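Local coordinates for PFC0360w protein (Plasmodium falciparum, PDB 3NI8) that probably activates the ATPase of the chaperone HSP90, in the manner of AHA1 co-chaperones, at residues Tyr27-Pro30 against Pro31-Phe35. Numbering follows the deposited sequence.
Sequences YYVP and PEVLF
Leu34 and Val33 on the first turn of helix 31-39 pack back against Tyr27 and Val29, which lead into that helix from strand 21-27. This is a strand-to-helix connection in the helix-grip (SRPBCC) fold of AHA1-like proteins. Strand 21-27 is the outermost strand on its side of the antiparallel sheet.

Apolar contacts carry most of the contact. CG1 of Val29 touches both helix side chains. It meets CG1 of Val33 at 3.6 Å, and the two valines cross at about a right angle. The same Val29 CG1 lies 3.8 Å from CG of Leu34. Leu34 then reaches the tyrosine. CD1 of Leu34 comes within 4.0 Å of CD2 of Tyr27, on an oblique approach. CD2 of Leu34 lies over one face of the Tyr27 ring, 4.3 Å from its plane and nearer the ring's margin than its middle. CG of Tyr27 is anti to its carbonyl carbon (chi1 -67°), which turns the ring toward Leu34. Ile148 of helix 132-150 touches both Tyr27 and Leu34, joining this pair to the long last helix. Phe104 of strand 98-106 also touches Leu34.

Backbone polar groups start the helix. Pro30 is the N-cap residue, but its ring has no side-chain acceptor to cap the first turn. Its carbonyl accepts an i to i+3 turn bond. Phe35 N continues the helical pattern by bonding to Pro31 O at 2.8 Å. Before the cap, Tyr28 is the centre of an inverse gamma turn, with a weak bond from Val29 N to Tyr27 O. Val29 O is bound by the hydroxyl of Thr112 on strand 111-119.

The bond across the junction runs from Val33 N to Pro30 O, at 3.2 Å. It is bent, with an N-H...O angle of 141°, and the donor stands 40° out of the carbonyl plane.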
ATOM      1  N   TYR A  27      10.841  10.089  -4.586  1.00 28.83           N
ATOM      2  CA  TYR A  27      11.062  10.748  -3.307  1.00 29.59           C
ATOM      3  C   TYR A  27      12.549  10.948  -3.077  1.00 29.97           C
ATOM      4  O   TYR A  27      13.356  10.095  -3.463  1.00 30.57           O
ATOM      5  CB  TYR A  27      10.454   9.924  -2.166  1.00 29.57           C
ATOM      6  CG  TYR A  27       8.932   9.865  -2.207  1.00 29.48           C
ATOM      7  CD1 TYR A  27       8.173  10.744  -1.459  1.00 29.22           C
ATOM      8  CD2 TYR A  27       8.260   8.930  -3.008  1.00 27.97           C
ATOM      9  CE1 TYR A  27       6.788  10.705  -1.498  1.00 29.65           C
ATOM     10  CE2 TYR A  27       6.880   8.886  -3.055  1.00 27.71           C
ATOM     11  CZ  TYR A  27       6.148   9.774  -2.296  1.00 28.68           C
ATOM     12  OH  TYR A  27       4.769   9.745  -2.309  1.00 27.63           O
ATOM     13  N   TYR A  28      12.903  12.066  -2.447  1.00 29.78           N
ATOM     14  CA  TYR A  28      14.296  12.396  -2.174  1.00 29.48           C
ATOM     15  C   TYR A  28      14.744  11.789  -0.860  1.00 29.79           C
ATOM     16  O   TYR A  28      15.232  12.466   0.041  1.00 30.35           O
ATOM     17  CB  TYR A  28      14.507  13.904  -2.221  1.00 29.25           C
ATOM     18  CG  TYR A  28      14.256  14.466  -3.605  1.00 29.11           C
ATOM     19  CD1 TYR A  28      15.127  14.164  -4.672  1.00 30.14           C
ATOM     20  CD2 TYR A  28      13.145  15.264  -3.864  1.00 27.78           C
ATOM     21  CE1 TYR A  28      14.910  14.672  -5.951  1.00 29.97           C
ATOM     22  CE2 TYR A  28      12.908  15.773  -5.143  1.00 28.77           C
ATOM     23  CZ  TYR A  28      13.801  15.476  -6.180  1.00 31.16           C
ATOM     24  OH  TYR A  28      13.589  15.976  -7.451  1.00 34.31           O
ATOM     25  N   VAL A  29      14.622  10.475  -0.798  1.00 29.79           N
ATOM     26  CA  VAL A  29      14.835   9.727   0.406  1.00 30.08           C
ATOM     27  C   VAL A  29      15.224   8.323  -0.106  1.00 30.25           C
ATOM     28  O   VAL A  29      14.818   7.942  -1.206  1.00 29.64           O
ATOM     29  CB  VAL A  29      13.514   9.776   1.259  1.00 30.12           C
ATOM     30  CG1 VAL A  29      12.733   8.456   1.195  1.00 30.25           C
ATOM     31  CG2 VAL A  29      13.808  10.191   2.664  1.00 29.98           C
ATOM     32  N   PRO A  30      16.038   7.569   0.663  1.00 30.56           N
ATOM     33  CA  PRO A  30      16.522   6.273   0.183  1.00 30.56           C
ATOM     34  C   PRO A  30      15.469   5.159   0.346  1.00 30.70           C
ATOM     35  O   PRO A  30      14.565   5.297   1.174  1.00 30.96           O
ATOM     36  CB  PRO A  30      17.728   6.011   1.088  1.00 30.63           C
ATOM     37  CG  PRO A  30      17.349   6.651   2.386  1.00 30.19           C
ATOM     38  CD  PRO A  30      16.528   7.865   2.029  1.00 30.78           C
ATOM     39  N   PRO A  31      15.597   4.045  -0.417  1.00 30.48           N
ATOM     40  CA  PRO A  31      14.546   3.000  -0.469  1.00 29.43           C
ATOM     41  C   PRO A  31      14.078   2.425   0.871  1.00 28.73           C
ATOM     42  O   PRO A  31      12.869   2.184   1.040  1.00 28.60           O
ATOM     43  CB  PRO A  31      15.185   1.887  -1.313  1.00 29.38           C
ATOM     44  CG  PRO A  31      16.233   2.578  -2.127  1.00 30.88           C
ATOM     45  CD  PRO A  31      16.756   3.707  -1.273  1.00 30.19           C
ATOM     46  N   GLU A  32      15.017   2.214   1.798  0.50 28.19           N
ATOM     47  CA  GLU A  32      14.735   1.561   3.088  0.50 27.57           C
ATOM     48  C   GLU A  32      13.685   2.299   3.911  0.50 27.45           C
ATOM     49  O   GLU A  32      12.878   1.683   4.615  0.50 27.37           O
ATOM     50  CB  GLU A  32      16.016   1.393   3.909  0.50 27.56           C
ATOM     51  CG  GLU A  32      16.769   2.693   4.206  0.50 26.97           C
ATOM     52  CD  GLU A  32      17.762   2.528   5.331  0.50 26.00           C
ATOM     53  OE1 GLU A  32      17.356   1.946   6.355  0.50 27.44           O
ATOM     54  OE2 GLU A  32      18.933   2.959   5.198  0.50 24.32           O
ATOM     55  N   VAL A  33      13.700   3.622   3.800  1.00 27.26           N
ATOM     56  CA  VAL A  33      12.776   4.485   4.512  1.00 26.94           C
ATOM     57  C   VAL A  33      11.362   4.342   3.912  1.00 26.53           C
ATOM     58  O   VAL A  33      10.365   4.292   4.635  1.00 26.27           O
ATOM     59  CB  VAL A  33      13.351   5.943   4.501  1.00 27.09           C
ATOM     60  CG1 VAL A  33      12.294   6.996   4.466  1.00 27.59           C
ATOM     61  CG2 VAL A  33      14.262   6.161   5.690  1.00 27.18           C
ATOM     62  N   LEU A  34      11.276   4.258   2.588  1.00 26.13           N
ATOM     63  CA  LEU A  34       9.986   4.003   1.945  1.00 25.98           C
ATOM     64  C   LEU A  34       9.483   2.581   2.217  1.00 25.97           C
ATOM     65  O   LEU A  34       8.297   2.388   2.509  1.00 26.56           O
ATOM     66  CB  LEU A  34      10.053   4.273   0.452  1.00 25.88           C
ATOM     67  CG  LEU A  34      10.263   5.733   0.072  1.00 26.01           C
ATOM     68  CD1 LEU A  34      10.350   5.851  -1.417  1.00 24.36           C
ATOM     69  CD2 LEU A  34       9.101   6.590   0.646  1.00 27.43           C
ATOM     70  N   PHE A  35      10.390   1.603   2.142  1.00 25.13           N
ATOM     71  CA  PHE A  35      10.100   0.212   2.515  1.00 24.38           C
ATOM     72  C   PHE A  35       9.541   0.099   3.946  1.00 23.62           C
ATOM     73  O   PHE A  35       8.540  -0.597   4.170  1.00 24.03           O
ATOM     74  CB  PHE A  35      11.364  -0.661   2.344  1.00 24.82           C
ATOM     75  CG  PHE A  35      11.158  -2.121   2.682  1.00 24.69           C
ATOM     76  CD1 PHE A  35      10.810  -3.033   1.696  1.00 24.98           C
ATOM     77  CD2 PHE A  35      11.330  -2.582   3.994  1.00 25.73           C
ATOM     78  CE1 PHE A  35      10.629  -4.402   2.008  1.00 24.82           C
ATOM     79  CE2 PHE A  35      11.131  -3.930   4.327  1.00 25.56           C
ATOM     80  CZ  PHE A  35      10.786  -4.844   3.322  1.00 26.02           C
TER